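Local coordinates for protein basic helix-loop-helix, putative, expressed (PDB 5LW0) that binds ADP-ribose through its macrodomain, one part of a longer rice protein probably concerned with ADP-ribosylation in DNA interstrand crosslink repair, at residues D65-Q68 / N72-L75. Sequence-based numbering, arbitrary orientation. Where two conformers were deposited one is given.
Sequences DILQ and NIRL
In the beta-alpha-beta unit of the macrodomain, built from strand 37-40, helix 52-69 and strand 74-79, Ile66 and Leu67 near the end of the helix pack against Ile73 and Leu75 where the chain enters the second strand. The segments are separated by three residues, and their nearest CA atoms, those of Leu67 and Ile73, stand 7.7 Å apart; all contacts within 4.5 Å between the two segments are between side-chain carbons. The two segments bury 169 Å² between them, both sides summed, nearly all of it from these four residues. Alternation runs from the loop residue Ile73 into the strand: the CB atoms of Ile73 and Leu75 are directed at the helix, that of Arg74 away from it. CD1 of Leu75 meets both helix residues. Leu75 CD1 lies 4.0 Å from Leu67 CD2, the two leucines running past each other in opposite senses. Ile73 sets CG1 between its backbone N and carbonyl carbon (chi1 57°), which directs that branch to the helix; Ile73 CG1 is 4.2 Å from Leu67 CD2, and Ile73 CD1 beyond it is 4.2 Å from Ile66 CG1. Phe226 of helix 208-230 touches both Ile73 and Leu75, and Phe104 of strand 104-108 touches Leu67 and Leu75, extending the apolar layer between sheet and helices. Arg103 donates to the carbonyls of Leu67 and Ile73, tying helix end and strand start together through polar bonds. The tightest point is where Ile66 and Leu75 cross nearly at right angles: Ile66 CG2 presses to 3.5 Å from Leu75 CD1, shorter than usual carbon–carbon contact.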
ATOM      1  N   ASP A  65     -11.511  -1.001  10.572  1.00 15.19           N
ATOM      2  CA  ASP A  65     -10.900  -0.785  11.890  1.00 17.27           C
ATOM      3  C   ASP A  65     -10.202   0.581  11.986  1.00 17.11           C
ATOM      4  O   ASP A  65     -10.408   1.296  12.956  1.00 19.21           O
ATOM      5  CB  ASP A  65      -9.944  -1.905  12.244  1.00 18.57           C
ATOM      6  CG  ASP A  65     -10.675  -3.253  12.609  1.00 24.67           C
ATOM      7  OD1 ASP A  65     -11.908  -3.243  12.776  1.00 28.50           O
ATOM      8  OD2 ASP A  65      -9.985  -4.312  12.678  1.00 27.23           O
ATOM      9  N   ILE A  66      -9.375   0.985  10.986  1.00 14.96           N
ATOM     10  CA  ILE A  66      -8.701   2.236  11.066  1.00 15.53           C
ATOM     11  C   ILE A  66      -9.695   3.452  10.944  1.00 15.17           C
ATOM     12  O   ILE A  66      -9.486   4.487  11.596  1.00 17.18           O
ATOM     13  CB  ILE A  66      -7.484   2.337  10.074  1.00 16.53           C
ATOM     14  CG1 ILE A  66      -6.566   3.489  10.476  1.00 17.96           C
ATOM     15  CG2 ILE A  66      -7.929   2.576   8.665  1.00 15.55           C
ATOM     16  CD1 ILE A  66      -5.660   3.121  11.612  1.00 22.82           C
ATOM     17  N   LEU A  67     -10.702   3.330  10.089  1.00 15.18           N
ATOM     18  CA  LEU A  67     -11.619   4.441   9.861  1.00 16.09           C
ATOM     19  C   LEU A  67     -12.484   4.648  11.073  1.00 17.88           C
ATOM     20  O   LEU A  67     -12.945   5.797  11.302  1.00 22.50           O
ATOM     21  CB  LEU A  67     -12.509   4.173   8.667  1.00 16.98           C
ATOM     22  CG  LEU A  67     -11.824   4.199   7.307  1.00 17.82           C
ATOM     23  CD1 LEU A  67     -12.849   3.879   6.187  1.00 17.55           C
ATOM     24  CD2 LEU A  67     -11.107   5.486   7.070  1.00 16.59           C
ATOM     25  N   GLN A  68     -12.700   3.584  11.861  1.00 19.11           N
ATOM     26  CA  GLN A  68     -13.442   3.717  13.140  1.00 22.60           C
ATOM     27  C   GLN A  68     -12.662   4.584  14.134  1.00 23.25           C
ATOM     28  O   GLN A  68     -13.263   5.206  14.984  1.00 26.48           O
ATOM     29  CB  GLN A  68     -13.762   2.346  13.690  1.00 26.78           C
ATOM     30  CG  GLN A  68     -14.093   2.259  15.168  1.00 43.60           C
ATOM     31  CD  GLN A  68     -13.928   0.821  15.711  1.00 57.56           C
ATOM     32  OE1 GLN A  68     -12.874   0.462  16.287  1.00 65.88           O
ATOM     33  NE2 GLN A  68     -14.942  -0.015  15.489  1.00 63.04           N
ATOM     34  N   ASN A  72     -10.738  12.071   9.302  1.00 29.88           N
ATOM     35  CA  ASN A  72     -10.129  13.011   8.392  1.00 34.06           C
ATOM     36  C   ASN A  72      -9.018  12.371   7.592  1.00 26.99           C
ATOM     37  O   ASN A  72      -8.077  13.021   7.233  1.00 27.77           O
ATOM     38  CB  ASN A  72      -9.590  14.233   9.159  1.00 43.23           C
ATOM     39  CG  ASN A  72     -10.675  14.941  10.004  1.00 57.11           C
ATOM     40  OD1 ASN A  72     -10.445  15.303  11.173  1.00 72.56           O
ATOM     41  ND2 ASN A  72     -11.866  15.087   9.435  1.00 60.39           N
ATOM     42  N   ILE A  73      -9.092  11.061   7.414  1.00 21.27           N
ATOM     43  CA  ILE A  73      -8.152  10.373   6.472  1.00 19.94           C
ATOM     44  C   ILE A  73      -8.965   9.738   5.401  1.00 16.91           C
ATOM     45  O   ILE A  73     -10.128   9.424   5.585  1.00 18.18           O
ATOM     46  CB  ILE A  73      -7.258   9.313   7.141  1.00 19.33           C
ATOM     47  CG1 ILE A  73      -8.098   8.232   7.871  1.00 20.45           C
ATOM     48  CG2 ILE A  73      -6.255   9.972   8.057  1.00 21.00           C
ATOM     49  CD1 ILE A  73      -7.306   6.974   8.245  1.00 22.42           C
ATOM     50  N   ARG A  74      -8.327   9.532   4.256  1.00 14.00           N
ATOM     51  CA  ARG A  74      -8.963   8.864   3.154  0.50 14.29           C
ATOM     52  C   ARG A  74      -8.021   7.791   2.634  1.00 13.62           C
ATOM     53  O   ARG A  74      -6.819   8.009   2.534  1.00 14.05           O
ATOM     54  CB  ARG A  74      -9.293   9.885   2.041  0.50 15.28           C
ATOM     55  CG  ARG A  74     -10.064   9.318   0.893  0.50 15.31           C
ATOM     56  CD  ARG A  74     -10.522  10.463  -0.068  0.50 15.72           C
ATOM     57  NE  ARG A  74      -9.385  11.130  -0.708  0.50 15.05           N
ATOM     58  CZ  ARG A  74      -9.489  11.937  -1.750  0.50 14.41           C
ATOM     59  NH1 ARG A  74     -10.707  12.111  -2.314  0.50 14.98           N
ATOM     60  NH2 ARG A  74      -8.374  12.465  -2.303  0.50 16.01           N
ATOM     61  N   LEU A  75      -8.587   6.622   2.327  1.00 12.56           N
ATOM     62  CA  LEU A  75      -7.811   5.454   1.914  1.00 12.93           C
ATOM     63  C   LEU A  75      -8.282   4.997   0.550  1.00 13.23           C
ATOM     64  O   LEU A  75      -9.456   4.837   0.335  1.00 14.63           O
ATOM     65  CB  LEU A  75      -8.020   4.316   2.920  1.00 14.06           C
ATOM     66  CG  LEU A  75      -7.675   4.679   4.379  1.00 16.46           C
ATOM     67  CD1 LEU A  75      -8.086   3.537   5.327  1.00 17.43           C
ATOM     68  CD2 LEU A  75      -6.222   4.944   4.521  1.00 15.90           C
TER